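Vinylacetyl-CoA Delta-isomerase (Nitrosopumilus maritimus SCM1, PDB 6VJR) probably dehydrates 4-hydroxybutyryl-CoA and isomerises vinylacetyl-CoA, carrying FAD, a [4Fe-4S] cluster and a ferric ion. Local coordinates at residues V19-E24 with P33-S38; G189-H194 with Y226-Q231; G252-I257 with N436-L441. All coordinates share one frame; numbering follows the deposited sequence.

Read from the N terminus, the three contacts open and close one after another, neither nesting nor crossing. Interaction 1 closes a short loop between the hairpin at 19-25 and the start of helix 36-51. Interaction 2 follows much later and brings the turn after strand 177-188 against strand 224-228, with strands 195-198 and 213-218 between them in the sequence. Interaction 3 spans the longest separation, from strand 254-259 to helix 437-446. All three reach one mixed sheet, in which strand 224-228 runs parallel to 19-21 and antiparallel to 254-259. Backbone pairing of Y20 with Y226 joins the first two contacts, and I227 with L256 the last two; interaction 3 then ties this sheet to the C-terminal helices.

Interaction 1. Residues V19-E24 with P33-S38; sequences VYLFGE and PMIRPS
M34 meets both L21 and F22, using a different atom of its thioether for each. Its CG stands anti to the backbone N (chi1 -173°), which sends the chain out from 33-38 toward the strand end; a bend at chi3 then turns CE toward L21. SD comes to 3.7 Å from F22 CE2 and also lies near CZ. The sulfur is placed obliquely to the ring, 64° off its normal, in a Met-aromatic contact in which the two side chains approach from opposing directions. The terminal CE goes instead to the leucine, 3.9 Å from L21 CD1. L21 CD1 also lies over one face of the F22 ring, 3.7 Å above its plane and displaced toward the rim, so this methyl is shared between phenylalanine and methionine.

I35 comes next and adds a looser apolar touch, its CD1 standing 4.3 Å from L21 CD2. The two branches of the leucine are thus divided between successive residues of 33-38, while Y228 of the neighbouring strand packs against L21, M34 and I35 alike. Further on, S38 OG turns back to I35 O, donating to it at 2.8 Å, on a lone pair in the carbonyl plane, and also bonds N192.

On the other side, F22 owes its position to a type I' turn from L21 to E24, closed by L21 N to E24 O at 3.0 Å and by E24 N to L21 O. D396 of the second subunit accepts from the backbone N atoms of F22 and G23 in this turn. Apolar side chains at the end of a beta hairpin with a two-residue type I' turn are here packed against the lead-in to a helix, with one Met-aromatic pair among them.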
loop_
_atom_site.group_PDB
_atom_site.type_symbol
_atom_site.label_atom_id
_atom_site.label_comp_id
_atom_site.label_asym_id
_atom_site.label_seq_id
_atom_site.Cartn_x
_atom_site.Cartn_y
_atom_site.Cartn_z
ATOM N N VAL A 19 -43.754 7.735 2.062
ATOM C CA VAL A 19 -42.327 8.042 2.073
ATOM C C VAL A 19 -42.061 9.219 2.997
ATOM O O VAL A 19 -42.574 10.310 2.769
ATOM C CB VAL A 19 -41.781 8.361 0.671
ATOM C CG1 VAL A 19 -40.311 8.745 0.697
ATOM C CG2 VAL A 19 -42.036 7.241 -0.307
ATOM N N TYR A 20 -41.227 8.993 4.004
ATOM C CA TYR A 20 -40.814 10.074 4.890
ATOM C C TYR A 20 -39.427 10.570 4.500
ATOM O O TYR A 20 -38.513 9.763 4.389
ATOM C CB TYR A 20 -40.804 9.617 6.347
ATOM C CG TYR A 20 -42.208 9.433 6.884
ATOM C CD1 TYR A 20 -43.036 10.519 7.123
ATOM C CD2 TYR A 20 -42.710 8.177 7.120
ATOM C CE1 TYR A 20 -44.329 10.362 7.582
ATOM C CE2 TYR A 20 -43.983 8.016 7.621
ATOM C CZ TYR A 20 -44.807 9.106 7.847
ATOM O OH TYR A 20 -46.115 8.980 8.260
ATOM N N LEU A 21 -39.303 11.900 4.307
ATOM C CA LEU A 21 -38.016 12.548 4.070
ATOM C C LEU A 21 -38.025 13.885 4.788
ATOM O O LEU A 21 -38.882 14.722 4.526
ATOM C CB LEU A 21 -37.810 12.708 2.561
ATOM C CG LEU A 21 -36.599 13.533 2.113
ATOM C CD1 LEU A 21 -35.300 13.072 2.731
ATOM C CD2 LEU A 21 -36.526 13.445 0.615
ATOM N N PHE A 22 -37.071 14.073 5.720
ATOM C CA PHE A 22 -36.973 15.292 6.495
ATOM C C PHE A 22 -38.267 15.588 7.247
ATOM O O PHE A 22 -38.645 16.766 7.425
ATOM C CB PHE A 22 -36.597 16.487 5.615
ATOM C CG PHE A 22 -35.248 16.371 4.944
ATOM C CD1 PHE A 22 -34.111 16.006 5.661
ATOM C CD2 PHE A 22 -35.115 16.693 3.597
ATOM C CE1 PHE A 22 -32.879 15.936 5.027
ATOM C CE2 PHE A 22 -33.885 16.576 2.951
ATOM C CZ PHE A 22 -32.775 16.167 3.680
ATOM N N GLY A 23 -38.883 14.518 7.767
ATOM C CA GLY A 23 -40.042 14.639 8.631
ATOM C C GLY A 23 -41.330 15.013 7.899
ATOM O O GLY A 23 -42.272 15.466 8.549
ATOM N N GLU A 24 -41.362 14.842 6.572
ATOM C CA GLU A 24 -42.542 15.150 5.796
ATOM C C GLU A 24 -42.842 13.961 4.891
ATOM O O GLU A 24 -41.920 13.276 4.465
ATOM C CB GLU A 24 -42.295 16.382 4.939
ATOM C CG GLU A 24 -41.980 17.632 5.737
ATOM C CD GLU A 24 -43.153 18.311 6.411
ATOM O OE1 GLU A 24 -42.855 19.248 7.175
ATOM O OE2 GLU A 24 -44.331 17.899 6.214
ATOM N N PRO A 33 -36.903 17.372 -5.899
ATOM C CA PRO A 33 -35.563 17.553 -6.456
ATOM C C PRO A 33 -34.453 16.703 -5.840
ATOM O O PRO A 33 -33.423 16.484 -6.464
ATOM C CB PRO A 33 -35.232 19.018 -6.212
ATOM C CG PRO A 33 -36.385 19.612 -5.480
ATOM C CD PRO A 33 -37.471 18.597 -5.321
ATOM N N MET A 34 -34.652 16.189 -4.628
ATOM C CA MET A 34 -33.637 15.332 -4.042
ATOM C C MET A 34 -33.711 13.917 -4.590
ATOM O O MET A 34 -32.698 13.201 -4.599
ATOM C CB MET A 34 -33.753 15.305 -2.516
ATOM C CG MET A 34 -32.635 14.571 -1.832
ATOM S SD MET A 34 -32.615 14.833 -0.057
ATOM C CE MET A 34 -32.079 13.215 0.553
ATOM N N ILE A 35 -34.887 13.535 -5.077
ATOM C CA ILE A 35 -35.170 12.174 -5.506
ATOM C C ILE A 35 -35.065 12.052 -7.026
ATOM O O ILE A 35 -34.660 11.007 -7.551
ATOM C CB ILE A 35 -36.539 11.733 -4.979
ATOM C CG1 ILE A 35 -36.634 11.892 -3.449
ATOM C CG2 ILE A 35 -36.883 10.309 -5.438
ATOM C CD1 ILE A 35 -37.985 11.492 -2.874
ATOM N N ARG A 36 -35.404 13.116 -7.752
ATOM C CA ARG A 36 -35.486 13.024 -9.193
ATOM C C ARG A 36 -34.159 12.557 -9.807
ATOM O O ARG A 36 -34.160 11.785 -10.752
ATOM C CB ARG A 36 -35.984 14.313 -9.844
ATOM C CG ARG A 36 -36.036 14.275 -11.369
ATOM C CD ARG A 36 -36.864 13.121 -11.866
ATOM N NE ARG A 36 -37.094 13.281 -13.302
ATOM C CZ ARG A 36 -38.115 13.908 -13.860
ATOM N NH1 ARG A 36 -39.052 14.440 -13.112
ATOM N NH2 ARG A 36 -38.161 14.053 -15.164
ATOM N N PRO A 37 -32.962 12.965 -9.346
ATOM C CA PRO A 37 -31.734 12.487 -10.002
ATOM C C PRO A 37 -31.613 10.963 -9.994
ATOM O O PRO A 37 -31.106 10.374 -10.938
ATOM C CB PRO A 37 -30.614 13.168 -9.190
ATOM C CG PRO A 37 -31.301 14.439 -8.695
ATOM C CD PRO A 37 -32.686 13.981 -8.315
ATOM N N SER A 38 -32.050 10.302 -8.900
ATOM C CA SER A 38 -32.011 8.845 -8.878
ATOM C C SER A 38 -32.972 8.219 -9.897
ATOM O O SER A 38 -32.677 7.181 -10.498
ATOM C CB SER A 38 -32.270 8.320 -7.489
ATOM O OG SER A 38 -33.579 8.536 -6.986
#

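Interaction 2. Residues G189-H194 with Y226-Q231; sequences GCINSH and YIYGRQ
I191 lays its CG1 over one face of the Y226 ring as a CH-pi contact, 4.1 Å from CG1 to the ring centroid and 29° off the normal. The two side chains slide past one another in opposite directions, which lets the isoleucine continue beyond the tyrosine: its CD1 ends 3.6 Å from Y228 CD1, oblique to that second ring. C190 supplies the other contact with Y226. Its SG sits between the backbone N and the carbonyl carbon (chi1 55°), and this rotation brings the sulfur to 3.8 Å from Y226 CD2, again obliquely, in a Cys sulfur-aromatic contact.

Outside this first shell, both tyrosines are fixed at their hydroxyls, Y226 OH by A219 O and Y228 OH by Q253 NE2. A255 packs on C190 and I191, and V19 on I191 and Y226, so neighbouring strands flank the contact. The compact turn of 189-194 is held by S193 N to C190 O at 3.1 Å and, more weakly, by N192 N to G189 O. An alanine in place of Y226 removes the ring, and would probably leave a gap beneath I191 CG1 and beside C190 SG and deprive A219 O of its hydroxyl partner.

Q187 and T188, which bind FAD, immediately precede this turn, and the C190 side chain is about 7 Å from bound FAD, between nearest atoms. Aromatic residues of strand 224-228 therefore pack the turn leaving a cofactor-binding strand against the sheet, in a beta domain probably related to that of the acyl-CoA dehydrogenases.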
loop_
_atom_site.group_PDB
_atom_site.type_symbol
_atom_site.label_atom_id
_atom_site.label_comp_id
_atom_site.label_asym_id
_atom_site.label_seq_id
_atom_site.Cartn_x
_atom_site.Cartn_y
_atom_site.Cartn_z
ATOM N N GLY A 189 -32.752 2.203 -4.589
ATOM C CA GLY A 189 -33.757 2.435 -5.612
ATOM C C GLY A 189 -35.136 1.882 -5.270
ATOM O O GLY A 189 -35.981 1.762 -6.153
ATOM N N CYS A 190 -35.398 1.543 -4.015
ATOM C CA CYS A 190 -36.657 0.869 -3.684
ATOM C C CYS A 190 -37.898 1.699 -4.030
ATOM O O CYS A 190 -38.884 1.188 -4.588
ATOM C CB CYS A 190 -36.699 0.440 -2.223
ATOM S SG CYS A 190 -36.401 1.741 -1.000
ATOM N N ILE A 191 -37.849 2.994 -3.765
ATOM C CA ILE A 191 -38.937 3.916 -4.051
ATOM C C ILE A 191 -39.130 4.080 -5.565
ATOM O O ILE A 191 -40.227 4.411 -6.011
ATOM C CB ILE A 191 -38.715 5.235 -3.289
ATOM C CG1 ILE A 191 -38.813 4.950 -1.769
ATOM C CG2 ILE A 191 -39.694 6.324 -3.715
ATOM C CD1 ILE A 191 -38.099 5.996 -0.935
ATOM N N ASN A 192 -38.059 3.837 -6.336
ATOM C CA ASN A 192 -38.030 3.925 -7.783
ATOM C C ASN A 192 -38.374 2.591 -8.446
ATOM O O ASN A 192 -38.287 2.500 -9.646
ATOM C CB ASN A 192 -36.658 4.412 -8.253
ATOM C CG ASN A 192 -36.322 5.780 -7.707
ATOM O OD1 ASN A 192 -37.200 6.509 -7.239
ATOM N ND2 ASN A 192 -35.057 6.156 -7.784
ATOM N N SER A 193 -38.735 1.578 -7.657
ATOM C CA SER A 193 -38.979 0.233 -8.136
ATOM C C SER A 193 -40.488 -0.035 -8.244
ATOM O O SER A 193 -41.295 0.602 -7.559
ATOM C CB SER A 193 -38.353 -0.791 -7.199
ATOM O OG SER A 193 -36.933 -0.683 -7.059
ATOM N N HIS A 194 -40.843 -1.043 -9.049
ATOM C CA HIS A 194 -42.204 -1.544 -9.192
ATOM C C HIS A 194 -42.496 -2.701 -8.224
ATOM O O HIS A 194 -43.605 -2.805 -7.684
ATOM C CB HIS A 194 -42.486 -1.925 -10.647
ATOM C CG HIS A 194 -42.296 -0.817 -11.615
ATOM N ND1 HIS A 194 -41.201 -0.764 -12.445
ATOM C CD2 HIS A 194 -42.970 0.322 -11.830
ATOM C CE1 HIS A 194 -41.287 0.327 -13.208
ATOM N NE2 HIS A 194 -42.345 1.021 -12.827
ATOM N N TYR A 226 -41.580 3.785 3.918
ATOM C CA TYR A 226 -40.216 4.077 3.472
ATOM C C TYR A 226 -39.701 5.294 4.216
ATOM O O TYR A 226 -40.390 6.323 4.269
ATOM C CB TYR A 226 -40.147 4.369 1.968
ATOM C CG TYR A 226 -40.634 3.246 1.083
ATOM C CD1 TYR A 226 -41.973 3.162 0.736
ATOM C CD2 TYR A 226 -39.782 2.266 0.602
ATOM C CE1 TYR A 226 -42.448 2.150 -0.090
ATOM C CE2 TYR A 226 -40.243 1.254 -0.227
ATOM C CZ TYR A 226 -41.580 1.188 -0.571
ATOM O OH TYR A 226 -41.970 0.156 -1.384
ATOM N N ILE A 227 -38.488 5.171 4.790
ATOM C CA ILE A 227 -37.843 6.289 5.451
ATOM C C ILE A 227 -36.534 6.578 4.714
ATOM O O ILE A 227 -35.640 5.756 4.712
ATOM C CB ILE A 227 -37.655 6.067 6.951
ATOM C CG1 ILE A 227 -38.957 5.650 7.656
ATOM C CG2 ILE A 227 -37.094 7.354 7.546
ATOM C CD1 ILE A 227 -38.786 5.295 9.108
ATOM N N TYR A 228 -36.494 7.719 4.038
ATOM C CA TYR A 228 -35.420 8.031 3.109
ATOM C C TYR A 228 -34.099 8.216 3.858
ATOM O O TYR A 228 -34.068 8.817 4.908
ATOM C CB TYR A 228 -35.779 9.307 2.346
ATOM C CG TYR A 228 -35.297 9.353 0.902
ATOM C CD1 TYR A 228 -36.086 8.827 -0.119
ATOM C CD2 TYR A 228 -34.084 9.920 0.548
ATOM C CE1 TYR A 228 -35.657 8.793 -1.421
ATOM C CE2 TYR A 228 -33.660 9.919 -0.775
ATOM C CZ TYR A 228 -34.463 9.377 -1.755
ATOM O OH TYR A 228 -34.054 9.369 -3.053
ATOM N N GLY A 229 -32.990 7.770 3.264
ATOM C CA GLY A 229 -31.678 8.046 3.821
ATOM C C GLY A 229 -31.117 9.398 3.374
ATOM O O GLY A 229 -31.230 9.800 2.239
ATOM N N ARG A 230 -30.419 10.079 4.286
ATOM C CA ARG A 230 -29.660 11.257 3.916
ATOM C C ARG A 230 -28.443 10.836 3.107
ATOM O O ARG A 230 -28.034 9.681 3.141
ATOM C CB ARG A 230 -29.184 12.021 5.144
ATOM C CG ARG A 230 -30.281 12.730 5.914
ATOM C CD ARG A 230 -29.744 13.888 6.704
ATOM N NE ARG A 230 -29.437 15.013 5.814
ATOM C CZ ARG A 230 -29.499 16.286 6.184
ATOM N NH1 ARG A 230 -29.671 16.623 7.467
ATOM N NH2 ARG A 230 -29.287 17.229 5.280
ATOM N N GLN A 231 -27.851 11.782 2.405
ATOM C CA GLN A 231 -26.582 11.594 1.737
ATOM C C GLN A 231 -25.747 12.852 2.006
ATOM O O GLN A 231 -26.325 13.946 2.168
ATOM C CB GLN A 231 -26.721 11.400 0.231
ATOM C CG GLN A 231 -27.520 10.168 -0.144
ATOM C CD GLN A 231 -27.494 9.889 -1.627
ATOM O OE1 GLN A 231 -27.443 10.811 -2.445
ATOM N NE2 GLN A 231 -27.482 8.612 -1.988
#

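Interaction 3. Residues G252-I257 with N436-L441; sequences GQEALI and NAVGYL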
loop_
_atom_site.group_PDB
_atom_site.type_symbol
_atom_site.label_atom_id
_atom_site.label_comp_id
_atom_site.label_asym_id
_atom_site.label_seq_id
_atom_site.Cartn_x
_atom_site.Cartn_y
_atom_site.Cartn_z
ATOM N N GLY A 252 -28.032 8.563 -6.616
ATOM C CA GLY A 252 -28.536 7.304 -6.085
ATOM C C GLY A 252 -29.601 7.546 -5.024
ATOM O O GLY A 252 -29.988 8.679 -4.740
ATOM N N GLN A 253 -30.153 6.447 -4.514
ATOM C CA GLN A 253 -31.254 6.499 -3.569
ATOM C C GLN A 253 -31.143 5.286 -2.661
ATOM O O GLN A 253 -31.030 4.165 -3.167
ATOM C CB GLN A 253 -32.594 6.368 -4.320
ATOM C CG GLN A 253 -33.799 6.019 -3.434
ATOM C CD GLN A 253 -35.063 5.875 -4.255
ATOM O OE1 GLN A 253 -35.516 4.770 -4.583
ATOM N NE2 GLN A 253 -35.613 7.021 -4.609
ATOM N N GLU A 254 -31.260 5.544 -1.357
ATOM C CA GLU A 254 -31.405 4.496 -0.366
ATOM C C GLU A 254 -32.560 4.856 0.564
ATOM O O GLU A 254 -32.806 6.047 0.844
ATOM C CB GLU A 254 -30.112 4.326 0.434
ATOM C CG GLU A 254 -28.881 4.081 -0.438
ATOM C CD GLU A 254 -28.209 5.349 -0.973
ATOM O OE1 GLU A 254 -27.986 6.317 -0.198
ATOM O OE2 GLU A 254 -27.859 5.353 -2.187
ATOM N N ALA A 255 -33.258 3.811 1.060
ATOM C CA ALA A 255 -34.261 4.030 2.092
ATOM C C ALA A 255 -34.343 2.799 2.998
ATOM O O ALA A 255 -33.981 1.698 2.600
ATOM C CB ALA A 255 -35.611 4.357 1.473
ATOM N N LEU A 256 -34.893 3.014 4.194
ATOM C CA LEU A 256 -35.282 1.959 5.113
ATOM C C LEU A 256 -36.734 1.593 4.823
ATOM O O LEU A 256 -37.618 2.447 4.847
ATOM C CB LEU A 256 -35.101 2.508 6.524
ATOM C CG LEU A 256 -35.492 1.586 7.675
ATOM C CD1 LEU A 256 -34.684 0.321 7.758
ATOM C CD2 LEU A 256 -35.469 2.351 8.977
ATOM N N ILE A 257 -36.956 0.313 4.555
ATOM C CA ILE A 257 -38.283 -0.206 4.270
ATOM C C ILE A 257 -38.804 -0.891 5.534
ATOM O O ILE A 257 -38.227 -1.870 6.027
ATOM C CB ILE A 257 -38.259 -1.205 3.122
ATOM C CG1 ILE A 257 -37.515 -0.709 1.888
ATOM C CG2 ILE A 257 -39.699 -1.604 2.791
ATOM C CD1 ILE A 257 -37.488 -1.727 0.771
ATOM N N ASN A 436 -22.450 11.538 -4.653
ATOM C CA ASN A 436 -22.080 10.356 -5.406
ATOM C C ASN A 436 -20.929 9.584 -4.760
ATOM O O ASN A 436 -20.629 8.466 -5.174
ATOM C CB ASN A 436 -21.941 10.709 -6.880
ATOM C CG ASN A 436 -23.267 10.895 -7.598
ATOM O OD1 ASN A 436 -23.352 11.614 -8.598
ATOM N ND2 ASN A 436 -24.334 10.313 -7.082
ATOM N N ALA A 437 -20.264 10.166 -3.749
ATOM C CA ALA A 437 -19.297 9.417 -2.977
ATOM C C ALA A 437 -19.935 8.358 -2.094
ATOM O O ALA A 437 -19.228 7.407 -1.718
ATOM C CB ALA A 437 -18.475 10.347 -2.120
ATOM N N VAL A 438 -21.207 8.574 -1.692
ATOM C CA VAL A 438 -21.945 7.539 -0.989
ATOM C C VAL A 438 -21.859 6.223 -1.743
ATOM O O VAL A 438 -21.560 5.192 -1.167
ATOM C CB VAL A 438 -23.402 7.950 -0.763
ATOM C CG1 VAL A 438 -24.282 6.784 -0.305
ATOM C CG2 VAL A 438 -23.437 9.109 0.189
ATOM N N GLY A 439 -22.100 6.285 -3.041
ATOM C CA GLY A 439 -22.007 5.089 -3.851
ATOM C C GLY A 439 -20.577 4.726 -4.233
ATOM O O GLY A 439 -20.177 3.565 -4.078
ATOM N N TYR A 440 -19.761 5.713 -4.617
ATOM C CA TYR A 440 -18.461 5.362 -5.153
ATOM C C TYR A 440 -17.541 4.805 -4.053
ATOM O O TYR A 440 -16.728 3.920 -4.310
ATOM C CB TYR A 440 -17.848 6.564 -5.873
ATOM C CG TYR A 440 -16.563 6.238 -6.605
ATOM C CD1 TYR A 440 -16.503 5.232 -7.537
ATOM C CD2 TYR A 440 -15.374 6.851 -6.276
ATOM C CE1 TYR A 440 -15.336 4.916 -8.202
ATOM C CE2 TYR A 440 -14.194 6.533 -6.935
ATOM C CZ TYR A 440 -14.145 5.522 -7.857
ATOM O OH TYR A 440 -12.988 5.176 -8.488
ATOM N N LEU A 441 -17.642 5.366 -2.858
ATOM C CA LEU A 441 -16.803 4.977 -1.741
ATOM C C LEU A 441 -17.540 4.021 -0.821
ATOM O O LEU A 441 -17.195 2.838 -0.767
ATOM C CB LEU A 441 -16.236 6.188 -0.992
ATOM C CG LEU A 441 -15.403 7.145 -1.825
ATOM C CD1 LEU A 441 -14.837 8.275 -0.947
ATOM C CD2 LEU A 441 -14.301 6.420 -2.546
#
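The carboxylate of E254 and the amide of N436 are the flat groups here, and they do not stack: the carboxylate meets a valine methyl, the amide nitrogen a backbone nitrogen at a loose, non-bonded distance. V438 CG1 approaches E254 OE1 from above the carboxylate plane, at 3.7 Å, in one of two conformers of E254. At the other group, N436 points its ND2 end toward the backbone of G252, with 4.1 Å from ND2 to G252 N. This small contact joins the start of strand 254-259 to the C-terminal helical domain, a pairing consistent with the acyl-CoA dehydrogenase-like fold, and it lies beside the bound FAD.

E254 also touches FAD. A bend at chi2 (85°) brings its carboxylate to V438, and OE1 is bonded by Q231 NE2, so the oxygen resting against a valine methyl still has a polar mate. N436 is held through OD1 by N430 ND2. V389 of the second subunit packs on V438, and T390 of that subunit on E254, so the second subunit adds to this packing. Backbone bonds within 436-441 run from Y440 N to N436 O at 2.9 Å and from L441 N to A437 O at 2.8 Å.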